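Local structure of pectate lyase/Amb allergen (Acidovorax citrulli, 4HWV) at residues 226-231 / 278-283; 302-307 / 332-337; 158-163 / 182-187; 200-205 / 242-247. The protein probably cleaves pectate by calcium-dependent beta-elimination, as a secreted plant-cell-wall-degrading enzyme of polysaccharide lyase family 1. All coordinates share one frame; numbering follows the deposited sequence. Where two conformers were deposited one is given.

Interaction 1 of 4, residues 226-231 / 278-283; sequences YDLISV and DGLVDV. With CA (calcium ion), chain C.
Asp227 reaches across to 278-283 with its carboxylate, which fills the hollow framed by Asp278, Gly279 and Asp282 and clamps a calcium ion there with both oxygens. Asp227 OD1 lies 2.2 Å from the calcium and also accepts the N-H of Gly279 at 2.8 Å, a donor that arrives on the anti side, 26° out of the carboxylate plane. One oxygen thus serves two partners, which fixes the rotation of the group. The side chain of Asp282 crosses that of Asp227 at about a right angle, their carboxylate planes 70° apart, and supplies OD2 at 2.2 Å from the metal. Asp278 has CG anti to its backbone N (chi1 -163°), and its OD2 closes in at 2.4 Å. The close approach of these oxygens is presumably tolerated because they share the cation; three waters complete its shell. Asp282 OD1 is turned to a different task, accepting the backbone N-H of Leu305.

Beyond the metal the segments run as neighbouring parallel strands, with Val231 N donating to Asp282 O at 2.8 Å. Just before the strands Leu228 and Leu280 lie side by side, CD1 against CD2 at 3.8 Å. On the strand face away from the calcium the bumps are apolar: Val281 CG2 fits against Ile229 CB at 4.1 Å and Val283 CG2 touches Val231 CB. Phe244 of a further strand covers Leu228, Ile229 and Val281 from the interior. A calcium held by aspartates on the outer side of a parallel beta-helix sheet, above an apolar core, is the metal site of family 1 pectate lyases.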
# COMPACT_ATOMS: atom_id res chain seq x y z
N TYR A 226 12.64 11.49 -6.98
CA TYR A 226 12.74 10.23 -7.74
C TYR A 226 11.50 9.90 -8.53
O TYR A 226 10.38 9.88 -7.98
CB TYR A 226 13.15 9.05 -6.83
CG TYR A 226 14.29 9.42 -5.94
CD1 TYR A 226 15.46 9.96 -6.47
CD2 TYR A 226 14.20 9.30 -4.57
CE1 TYR A 226 16.50 10.36 -5.66
CE2 TYR A 226 15.22 9.71 -3.74
CZ TYR A 226 16.38 10.23 -4.29
OH TYR A 226 17.40 10.67 -3.48
N ASP A 227 11.69 9.67 -9.83
CA ASP A 227 10.65 9.14 -10.71
C ASP A 227 10.84 7.64 -10.81
O ASP A 227 11.88 7.12 -10.44
CB ASP A 227 10.86 9.68 -12.13
CG ASP A 227 10.90 11.19 -12.19
OD1 ASP A 227 10.21 11.85 -11.38
OD2 ASP A 227 11.61 11.73 -13.07
N LEU A 228 9.85 6.92 -11.33
CA LEU A 228 10.12 5.52 -11.65
C LEU A 228 11.02 5.42 -12.90
O LEU A 228 11.91 4.58 -12.95
CB LEU A 228 8.82 4.72 -11.80
CG LEU A 228 8.14 4.53 -10.42
CD1 LEU A 228 6.67 4.14 -10.58
CD2 LEU A 228 8.88 3.48 -9.59
N ILE A 229 10.77 6.29 -13.89
CA ILE A 229 11.65 6.39 -15.06
C ILE A 229 11.82 7.88 -15.38
O ILE A 229 10.82 8.62 -15.47
CB ILE A 229 11.07 5.67 -16.30
CG1 ILE A 229 10.79 4.18 -16.01
CG2 ILE A 229 12.04 5.80 -17.48
CD1 ILE A 229 10.08 3.47 -17.17
N SER A 230 13.07 8.30 -15.55
CA SER A 230 13.38 9.67 -15.99
C SER A 230 14.00 9.59 -17.37
O SER A 230 14.93 8.79 -17.59
CB SER A 230 14.39 10.32 -15.04
OG SER A 230 13.90 10.38 -13.70
N VAL A 231 13.51 10.41 -18.29
CA VAL A 231 14.00 10.42 -19.66
C VAL A 231 14.49 11.83 -19.99
O VAL A 231 13.75 12.63 -20.57
CB VAL A 231 12.93 9.95 -20.66
CG1 VAL A 231 13.56 9.68 -22.02
CG2 VAL A 231 12.22 8.70 -20.13
N ASP A 278 7.72 11.80 -6.89
CA ASP A 278 7.86 12.81 -7.91
C ASP A 278 7.03 12.32 -9.10
O ASP A 278 5.82 12.16 -8.96
CB ASP A 278 9.32 13.13 -8.27
CG ASP A 278 9.45 14.45 -9.01
OD1 ASP A 278 8.71 15.38 -8.67
OD2 ASP A 278 10.30 14.55 -9.92
N GLY A 279 7.64 12.06 -10.24
CA GLY A 279 6.86 11.60 -11.39
C GLY A 279 6.73 10.09 -11.49
O GLY A 279 7.44 9.33 -10.82
N LEU A 280 5.83 9.65 -12.36
CA LEU A 280 5.90 8.25 -12.82
C LEU A 280 6.95 8.14 -13.93
O LEU A 280 7.97 7.46 -13.75
CB LEU A 280 4.53 7.75 -13.31
CG LEU A 280 3.45 7.67 -12.22
CD1 LEU A 280 2.10 7.28 -12.79
CD2 LEU A 280 3.87 6.71 -11.09
N VAL A 281 6.71 8.81 -15.05
CA VAL A 281 7.68 8.91 -16.13
C VAL A 281 7.74 10.37 -16.55
O VAL A 281 6.75 10.92 -17.04
CB VAL A 281 7.33 8.03 -17.36
CG1 VAL A 281 8.46 8.15 -18.39
CG2 VAL A 281 7.11 6.57 -16.95
N ASP A 282 8.90 11.00 -16.35
CA ASP A 282 9.11 12.39 -16.75
C ASP A 282 10.04 12.41 -17.94
O ASP A 282 11.04 11.69 -17.96
CB ASP A 282 9.70 13.22 -15.60
CG ASP A 282 8.70 13.52 -14.50
OD1 ASP A 282 7.48 13.27 -14.66
OD2 ASP A 282 9.15 14.03 -13.45
N VAL A 283 9.73 13.25 -18.92
CA VAL A 283 10.55 13.40 -20.12
C VAL A 283 10.93 14.86 -20.19
O VAL A 283 10.07 15.72 -20.33
CB VAL A 283 9.78 12.98 -21.41
CG1 VAL A 283 10.70 13.05 -22.61
CG2 VAL A 283 9.18 11.58 -21.25
CA CA C . 10.94 13.79 -12.14
O HOH W 1 7.70 8.96 -7.95
O HOH W 2 11.47 16.40 -12.14
O HOH W 3 12.53 14.75 -14.08
O HOH W 4 13.25 13.74 -10.83

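Interaction 2 of 4, residues 302-307 / 332-337; sequences KAFLIG and QNLRQR
Arg337 slides its guanidinium between Lys302 and Leu305, where aliphatic carbons sandwich the flat group. Lys302 CD sits over the centre of one face, 3.6 Å above the plane, and Leu305 CD1 lies over the opposite face, offset toward the rim. The Arg337 chain is extended from CG to NE and runs beside Leu305, pointing the same way, whereas the lysine passes it at a slant.

The tight part is beneath, where the backbones meet. Ala303 N donates to Gln336 O at 3.0 Å in an almost straight bond (177° at the hydrogen), and Phe304 N donates to Arg337 O at 2.8 Å. Ala303 CB presses on the same Arg337 O at 3.4 Å and meets Leu334 CD1 at 3.9 Å, next to the Phe304 ring, whose edge-to-face partner is Phe297 in the interior. Gln336 lays its side chain alongside Lys302, with its NE2 bonded to Asp301 OD1.

Toward the outer ends of the side chains, water takes over. One molecule, in the guanidinium plane at its edge, accepts from Arg337 NH1 at 2.9 Å and donates to Lys302 O. Two others accept from Lys302 NZ and, weakly, from Arg337 NH2, spanning two like-charged groups whose nitrogens are only 4.5 Å apart. The pair meets through carbon atoms and shared water, which probably eases the repulsion. Since the Arg337 side chain comes within about 5 Å of that of the calcium ligand Asp278, the chemistry suggests that Arg337 brings a basic group near the metal, consistent with an acidic polymer as substrate.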
# COMPACT_ATOMS: atom_id res chain seq x y z
N LYS A 302 1.51 13.40 -9.38
CA LYS A 302 1.98 14.11 -10.57
C LYS A 302 2.57 13.12 -11.56
O LYS A 302 3.73 12.71 -11.43
CB LYS A 302 3.01 15.16 -10.17
CG LYS A 302 2.41 16.18 -9.21
CD LYS A 302 3.45 17.11 -8.61
CE LYS A 302 2.81 18.02 -7.56
NZ LYS A 302 3.80 18.88 -6.86
N ALA A 303 1.79 12.73 -12.56
CA ALA A 303 2.16 11.56 -13.36
C ALA A 303 3.31 11.77 -14.38
O ALA A 303 4.32 11.05 -14.32
CB ALA A 303 0.94 11.02 -14.06
N PHE A 304 3.12 12.70 -15.31
CA PHE A 304 4.05 12.86 -16.43
C PHE A 304 4.40 14.33 -16.65
O PHE A 304 3.56 15.10 -17.14
CB PHE A 304 3.45 12.30 -17.73
CG PHE A 304 2.83 10.96 -17.56
CD1 PHE A 304 3.62 9.85 -17.35
CD2 PHE A 304 1.45 10.80 -17.63
CE1 PHE A 304 3.05 8.58 -17.17
CE2 PHE A 304 0.87 9.56 -17.45
CZ PHE A 304 1.67 8.44 -17.23
N LEU A 305 5.62 14.71 -16.30
CA LEU A 305 6.11 16.04 -16.60
C LEU A 305 6.86 15.96 -17.92
O LEU A 305 7.90 15.29 -18.01
CB LEU A 305 7.07 16.50 -15.50
CG LEU A 305 7.57 17.95 -15.62
CD1 LEU A 305 6.44 18.93 -15.33
CD2 LEU A 305 8.72 18.19 -14.67
N ILE A 306 6.30 16.58 -18.97
CA ILE A 306 6.96 16.65 -20.27
C ILE A 306 7.49 18.08 -20.41
O ILE A 306 6.71 19.00 -20.66
CB ILE A 306 6.00 16.30 -21.44
CG1 ILE A 306 5.23 14.98 -21.19
CG2 ILE A 306 6.78 16.24 -22.75
CD1 ILE A 306 6.14 13.78 -20.95
N GLY A 307 8.79 18.26 -20.19
CA GLY A 307 9.39 19.58 -20.16
C GLY A 307 9.33 20.19 -18.76
O GLY A 307 8.24 20.41 -18.22
N GLN A 332 -5.30 5.64 -14.21
CA GLN A 332 -6.29 5.39 -13.16
C GLN A 332 -5.86 5.99 -11.83
O GLN A 332 -4.73 5.79 -11.40
CB GLN A 332 -6.49 3.87 -13.00
CG GLN A 332 -7.52 3.49 -11.95
CD GLN A 332 -7.73 2.00 -11.83
OE1 GLN A 332 -6.86 1.21 -12.18
NE2 GLN A 332 -8.87 1.61 -11.30
N ASN A 333 -6.75 6.73 -11.18
CA ASN A 333 -6.42 7.31 -9.88
C ASN A 333 -5.13 8.12 -9.93
O ASN A 333 -4.28 8.00 -9.03
CB ASN A 333 -6.32 6.24 -8.79
CG ASN A 333 -7.58 5.45 -8.64
OD1 ASN A 333 -8.65 5.86 -9.10
ND2 ASN A 333 -7.47 4.31 -8.00
N LEU A 334 -4.99 8.94 -10.97
CA LEU A 334 -3.89 9.90 -11.06
C LEU A 334 -4.46 11.29 -10.82
O LEU A 334 -5.54 11.63 -11.33
CB LEU A 334 -3.21 9.85 -12.43
CG LEU A 334 -2.76 8.48 -12.94
CD1 LEU A 334 -2.15 8.61 -14.34
CD2 LEU A 334 -1.75 7.85 -11.97
N ARG A 335 -3.72 12.12 -10.08
CA ARG A 335 -4.25 13.43 -9.75
C ARG A 335 -4.05 14.50 -10.82
O ARG A 335 -4.96 15.30 -11.08
CB ARG A 335 -3.65 13.90 -8.42
CG ARG A 335 -4.10 15.28 -7.97
CD ARG A 335 -3.98 15.40 -6.46
NE ARG A 335 -4.20 16.74 -5.95
CZ ARG A 335 -5.40 17.27 -5.68
NH1 ARG A 335 -6.49 16.56 -5.95
NH2 ARG A 335 -5.50 18.50 -5.18
N GLN A 336 -2.87 14.54 -11.44
CA GLN A 336 -2.56 15.63 -12.37
C GLN A 336 -1.37 15.26 -13.25
O GLN A 336 -0.80 14.17 -13.12
CB GLN A 336 -2.28 16.94 -11.62
CG GLN A 336 -1.10 16.84 -10.65
CD GLN A 336 -0.95 18.07 -9.80
OE1 GLN A 336 -0.88 19.18 -10.32
NE2 GLN A 336 -0.91 17.89 -8.47
N ARG A 337 -1.01 16.18 -14.14
CA ARG A 337 0.05 15.94 -15.12
C ARG A 337 -0.20 14.67 -15.92
O ARG A 337 0.65 13.78 -16.00
CB ARG A 337 1.44 15.88 -14.48
CG ARG A 337 1.82 17.12 -13.70
CD ARG A 337 3.32 17.05 -13.42
NE ARG A 337 3.78 18.11 -12.52
CZ ARG A 337 4.94 18.08 -11.87
NH1 ARG A 337 5.75 17.03 -11.96
NH2 ARG A 337 5.28 19.12 -11.12
O HOH W 5 5.50 14.37 -13.01
O HOH W 6 3.32 20.80 -9.27
O HOH W 7 6.45 19.31 -8.18

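Interaction 3 of 4, residues 158-163 / 182-187; sequences VVTISV and NLMLGT
Val163 has CG1 anti to its backbone N (chi1 -180°), which sets CG2 anti to the carbonyl carbon, within 3.8 Å of Leu185 CD2; the leucine CG lies anti to its own carbonyl carbon (chi1 -48°). The two side chains run side by side, pointing the same way, and Leu185 CD2 also packs on Val163 CB at 3.7 Å. The contact belongs to a right-handed parallel beta-helix: strand 160-163 is an edge strand of a four-stranded parallel sheet, and strand 182-185 is its neighbour one turn further along.

The same interior face carries Ile161 and Leu183. Leu183 CD2 reaches Ile161 CB at 4.1 Å, and its CB touches Val163 CG2, so the branched residues mesh from strand to strand. Farther in, Ile195 of strand 192-198 backs Val163 and Leu185, while Ile161 leads its end away to Ile54 and Leu57 of helix 50-57, which packs against it. Thr160 and Met184 are on the outer face, as is Asn182, whose side chain comes within about 4 Å of that of the calcium ligand Asp227.

Four backbone bonds zip the segments. The first, from Asn182 N to Val159 O at 2.9 Å, engages the last turn of helix 143-159, so the pairing begins where the chain leaves the helix at Thr160. The shortest of them joins Met184 N to Ile161 O at 2.8 Å, and the last runs from Val163 N to Met184 O. Past it the strands part and a water steps in, donating to Val163 O at 2.8 Å and accepting, weakly, from Gly186 N at 3.1 Å.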
# COMPACT_ATOMS: atom_id res chain seq x y z
N VAL A 158 22.03 5.45 -4.64
CA VAL A 158 21.60 4.07 -4.50
C VAL A 158 20.41 3.77 -5.42
O VAL A 158 20.41 2.79 -6.15
CB VAL A 158 21.24 3.78 -3.03
CG1 VAL A 158 20.59 2.42 -2.87
CG2 VAL A 158 22.48 3.86 -2.17
N VAL A 159 19.38 4.61 -5.36
CA VAL A 159 18.12 4.25 -6.00
C VAL A 159 18.06 4.61 -7.48
O VAL A 159 17.18 4.13 -8.19
CB VAL A 159 16.87 4.85 -5.28
CG1 VAL A 159 16.85 4.45 -3.80
CG2 VAL A 159 16.81 6.38 -5.46
N THR A 160 18.99 5.46 -7.94
CA THR A 160 19.04 5.84 -9.36
C THR A 160 19.93 4.88 -10.13
O THR A 160 21.09 4.67 -9.74
CB THR A 160 19.58 7.26 -9.54
OG1 THR A 160 18.84 8.16 -8.71
CG2 THR A 160 19.42 7.71 -10.96
N ILE A 161 19.40 4.32 -11.22
CA ILE A 161 20.09 3.28 -11.98
C ILE A 161 20.26 3.75 -13.42
O ILE A 161 19.26 4.03 -14.11
CB ILE A 161 19.27 1.96 -11.97
CG1 ILE A 161 18.96 1.50 -10.54
CG2 ILE A 161 20.01 0.89 -12.77
CD1 ILE A 161 20.18 1.10 -9.71
N SER A 162 21.50 3.86 -13.88
CA SER A 162 21.79 4.34 -15.22
C SER A 162 21.52 3.26 -16.28
O SER A 162 22.07 2.15 -16.20
CB SER A 162 23.25 4.78 -15.29
OG SER A 162 23.54 5.32 -16.56
N VAL A 163 20.70 3.59 -17.27
CA VAL A 163 20.41 2.65 -18.36
C VAL A 163 21.09 3.11 -19.65
O VAL A 163 20.86 4.23 -20.10
CB VAL A 163 18.89 2.52 -18.60
CG1 VAL A 163 18.60 1.54 -19.73
CG2 VAL A 163 18.19 2.08 -17.31
N ASN A 182 14.67 4.52 -9.49
CA ASN A 182 14.50 5.44 -10.60
C ASN A 182 15.42 4.99 -11.72
O ASN A 182 16.64 5.15 -11.61
CB ASN A 182 14.91 6.83 -10.08
CG ASN A 182 14.58 7.99 -11.01
OD1 ASN A 182 14.46 7.88 -12.27
ND2 ASN A 182 14.48 9.16 -10.40
N LEU A 183 14.85 4.44 -12.79
CA LEU A 183 15.66 4.20 -13.97
C LEU A 183 15.98 5.53 -14.63
O LEU A 183 15.08 6.38 -14.82
CB LEU A 183 14.93 3.30 -14.98
CG LEU A 183 14.55 1.91 -14.47
CD1 LEU A 183 13.89 1.12 -15.61
CD2 LEU A 183 15.76 1.17 -13.90
N MET A 184 17.25 5.73 -14.94
CA MET A 184 17.70 6.97 -15.54
C MET A 184 18.14 6.69 -16.97
O MET A 184 19.15 6.03 -17.20
CB MET A 184 18.83 7.55 -14.69
CG MET A 184 19.34 8.88 -15.15
SD MET A 184 18.13 10.21 -14.92
CE MET A 184 17.74 10.10 -13.17
N LEU A 185 17.36 7.18 -17.93
CA LEU A 185 17.66 6.89 -19.33
C LEU A 185 18.60 7.93 -19.89
O LEU A 185 18.17 8.99 -20.40
CB LEU A 185 16.37 6.72 -20.17
CG LEU A 185 15.29 5.81 -19.58
CD1 LEU A 185 14.23 5.50 -20.64
CD2 LEU A 185 15.83 4.51 -18.98
N GLY A 186 19.89 7.63 -19.78
CA GLY A 186 20.93 8.56 -20.17
C GLY A 186 21.31 9.50 -19.04
O GLY A 186 20.53 9.79 -18.12
N THR A 187 22.55 9.97 -19.09
CA THR A 187 23.05 10.93 -18.11
C THR A 187 23.66 12.10 -18.90
O THR A 187 23.92 11.98 -20.09
CB THR A 187 24.10 10.30 -17.17
OG1 THR A 187 25.20 9.83 -17.95
CG2 THR A 187 23.52 9.12 -16.40
O HOH W 8 22.39 6.15 -18.81

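Interaction 4 of 4, residues 200-205 / 242-247; sequences ITFEDA and NTFSDG
Phe202 O accepts two hydrogen bonds, from Ser245 N at 3.1 Å and from a water at 2.9 Å, with the CA-H of Phe244 also close by. That water also bonds to Ser245 OG. The hydroxyl takes the crowded position between backbone N and carbonyl carbon (chi1 73°), where it accepts Gly247 N at 3.0 Å in an ST turn that bends the chain as strand 243-245 ends. The shortest backbone bond, 2.7 Å from Phe202 N to Thr243 O, is nearly straight.

On the inner face the rings of Phe202 and Phe244 lie side by side with planes 7° apart and centroids separated by 4.9 Å. They are slid so far that they barely overlap; the touch is Phe202 CD2 against Phe244 CE2 at 3.5 Å. Phe297 of the next strand meets Phe244 in turn, continuing the file of aromatic rings, while Ile200 CG2 lies over one face of Phe202. The opposite side of the strands carries Thr201 and Thr243, side by side, and Glu203, whose OE2 forms a salt bridge with Lys177.

At the start of the strands the carboxamide of Asn242 continues the pairing. Its OD1 accepts Ile200 N at 3.0 Å, in the amide plane and on a lone pair, while its ND2 donates to Ile197 O. Asn242 N is served in the same way by OD1 of Asn295 from the following turn of the coil. Phenylalanines in file inside and asparagines repeated at a turn, the latter fitting an asparagine ladder, are hallmarks of the parallel beta-helix of pectate lyases.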
# COMPACT_ATOMS: atom_id res chain seq x y z
N ILE A 200 6.94 -5.08 -16.86
CA ILE A 200 7.43 -4.92 -15.49
C ILE A 200 6.41 -4.11 -14.70
O ILE A 200 5.78 -3.18 -15.23
CB ILE A 200 8.80 -4.20 -15.49
CG1 ILE A 200 9.83 -5.07 -16.20
CG2 ILE A 200 9.27 -3.84 -14.07
CD1 ILE A 200 11.03 -4.31 -16.72
N THR A 201 6.22 -4.49 -13.44
CA THR A 201 5.45 -3.66 -12.51
C THR A 201 6.42 -2.81 -11.68
O THR A 201 7.23 -3.36 -10.93
CB THR A 201 4.57 -4.54 -11.61
OG1 THR A 201 3.58 -5.14 -12.44
CG2 THR A 201 3.85 -3.72 -10.54
N PHE A 202 6.34 -1.49 -11.86
CA PHE A 202 7.20 -0.53 -11.18
C PHE A 202 6.40 0.06 -10.02
O PHE A 202 5.27 0.49 -10.22
CB PHE A 202 7.55 0.61 -12.15
CG PHE A 202 8.51 0.23 -13.24
CD1 PHE A 202 9.88 0.37 -13.02
CD2 PHE A 202 8.07 -0.23 -14.47
CE1 PHE A 202 10.79 0.05 -14.00
CE2 PHE A 202 8.99 -0.55 -15.48
CZ PHE A 202 10.34 -0.40 -15.25
N GLU A 203 6.98 0.08 -8.82
CA GLU A 203 6.26 0.66 -7.67
C GLU A 203 7.12 1.59 -6.84
O GLU A 203 8.25 1.24 -6.48
CB GLU A 203 5.78 -0.42 -6.69
CG GLU A 203 4.77 -1.41 -7.30
CD GLU A 203 4.35 -2.51 -6.36
OE1 GLU A 203 4.57 -2.40 -5.14
OE2 GLU A 203 3.77 -3.50 -6.86
N ASP A 204 6.55 2.75 -6.52
CA ASP A 204 6.90 3.50 -5.30
C ASP A 204 8.34 3.98 -5.28
O ASP A 204 9.16 3.52 -4.47
CB ASP A 204 6.57 2.64 -4.07
CG ASP A 204 6.66 3.41 -2.77
OD1 ASP A 204 6.64 4.66 -2.78
OD2 ASP A 204 6.76 2.75 -1.72
N ALA A 205 8.65 4.92 -6.18
CA ALA A 205 9.95 5.59 -6.16
C ALA A 205 9.90 6.63 -5.04
O ALA A 205 9.45 7.75 -5.25
CB ALA A 205 10.24 6.24 -7.51
N ASN A 242 3.68 -2.10 -19.21
CA ASN A 242 4.17 -2.08 -17.83
C ASN A 242 3.06 -1.55 -16.94
O ASN A 242 2.06 -0.98 -17.42
CB ASN A 242 5.39 -1.17 -17.66
CG ASN A 242 6.51 -1.55 -18.60
OD1 ASN A 242 7.20 -2.55 -18.38
ND2 ASN A 242 6.70 -0.75 -19.66
N THR A 243 3.23 -1.75 -15.64
CA THR A 243 2.34 -1.15 -14.66
C THR A 243 3.19 -0.25 -13.77
O THR A 243 4.33 -0.59 -13.46
CB THR A 243 1.64 -2.25 -13.85
OG1 THR A 243 0.83 -3.00 -14.76
CG2 THR A 243 0.75 -1.68 -12.72
N PHE A 244 2.65 0.92 -13.39
CA PHE A 244 3.36 1.90 -12.56
C PHE A 244 2.41 2.40 -11.50
O PHE A 244 1.26 2.71 -11.81
CB PHE A 244 3.76 3.13 -13.37
CG PHE A 244 4.70 2.86 -14.51
CD1 PHE A 244 4.24 2.44 -15.74
CD2 PHE A 244 6.06 3.14 -14.36
CE1 PHE A 244 5.13 2.24 -16.80
CE2 PHE A 244 6.93 2.95 -15.41
CZ PHE A 244 6.47 2.49 -16.62
N SER A 245 2.88 2.54 -10.26
CA SER A 245 2.05 3.08 -9.18
C SER A 245 2.91 3.51 -8.00
O SER A 245 4.12 3.25 -7.98
CB SER A 245 1.06 2.03 -8.66
OG SER A 245 1.74 1.05 -7.91
N ASP A 246 2.28 4.12 -6.99
CA ASP A 246 2.97 4.41 -5.74
C ASP A 246 2.99 3.22 -4.78
O ASP A 246 3.27 3.38 -3.59
CB ASP A 246 2.35 5.63 -5.05
CG ASP A 246 2.69 6.93 -5.75
OD1 ASP A 246 3.59 6.91 -6.64
OD2 ASP A 246 2.08 7.97 -5.40
N GLY A 247 2.73 2.01 -5.30
CA GLY A 247 2.73 0.84 -4.45
C GLY A 247 1.78 1.02 -3.28
O GLY A 247 0.69 1.57 -3.43
O HOH W 9 2.61 -0.57 -9.94
O HOH W 10 6.41 6.36 -7.42

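Interactions 1 and 3 share one parallel sheet: strands 182-185 and 229-234 are neighbours in it, joined by Leu183 and Leu185 bonding to Ser230. Interaction 4 belongs to another face of the coil and meets both from inside, Phe244 against Ile229 and Phe202 against Leu183. Interaction 2 adjoins interaction 1, with Leu280 N bonding to Ala303 O, but lies about 20 Å, centre to centre, from interaction 3. Interactions 1, 3 and 4 are largely buried, whereas interaction 2 is only partly so. Chemistry follows place: aliphatic and aromatic side chains point inward, while charged side chains lie on the outer face, aspartates of 226-231/278-283 binding the calcium and Arg337 nearby.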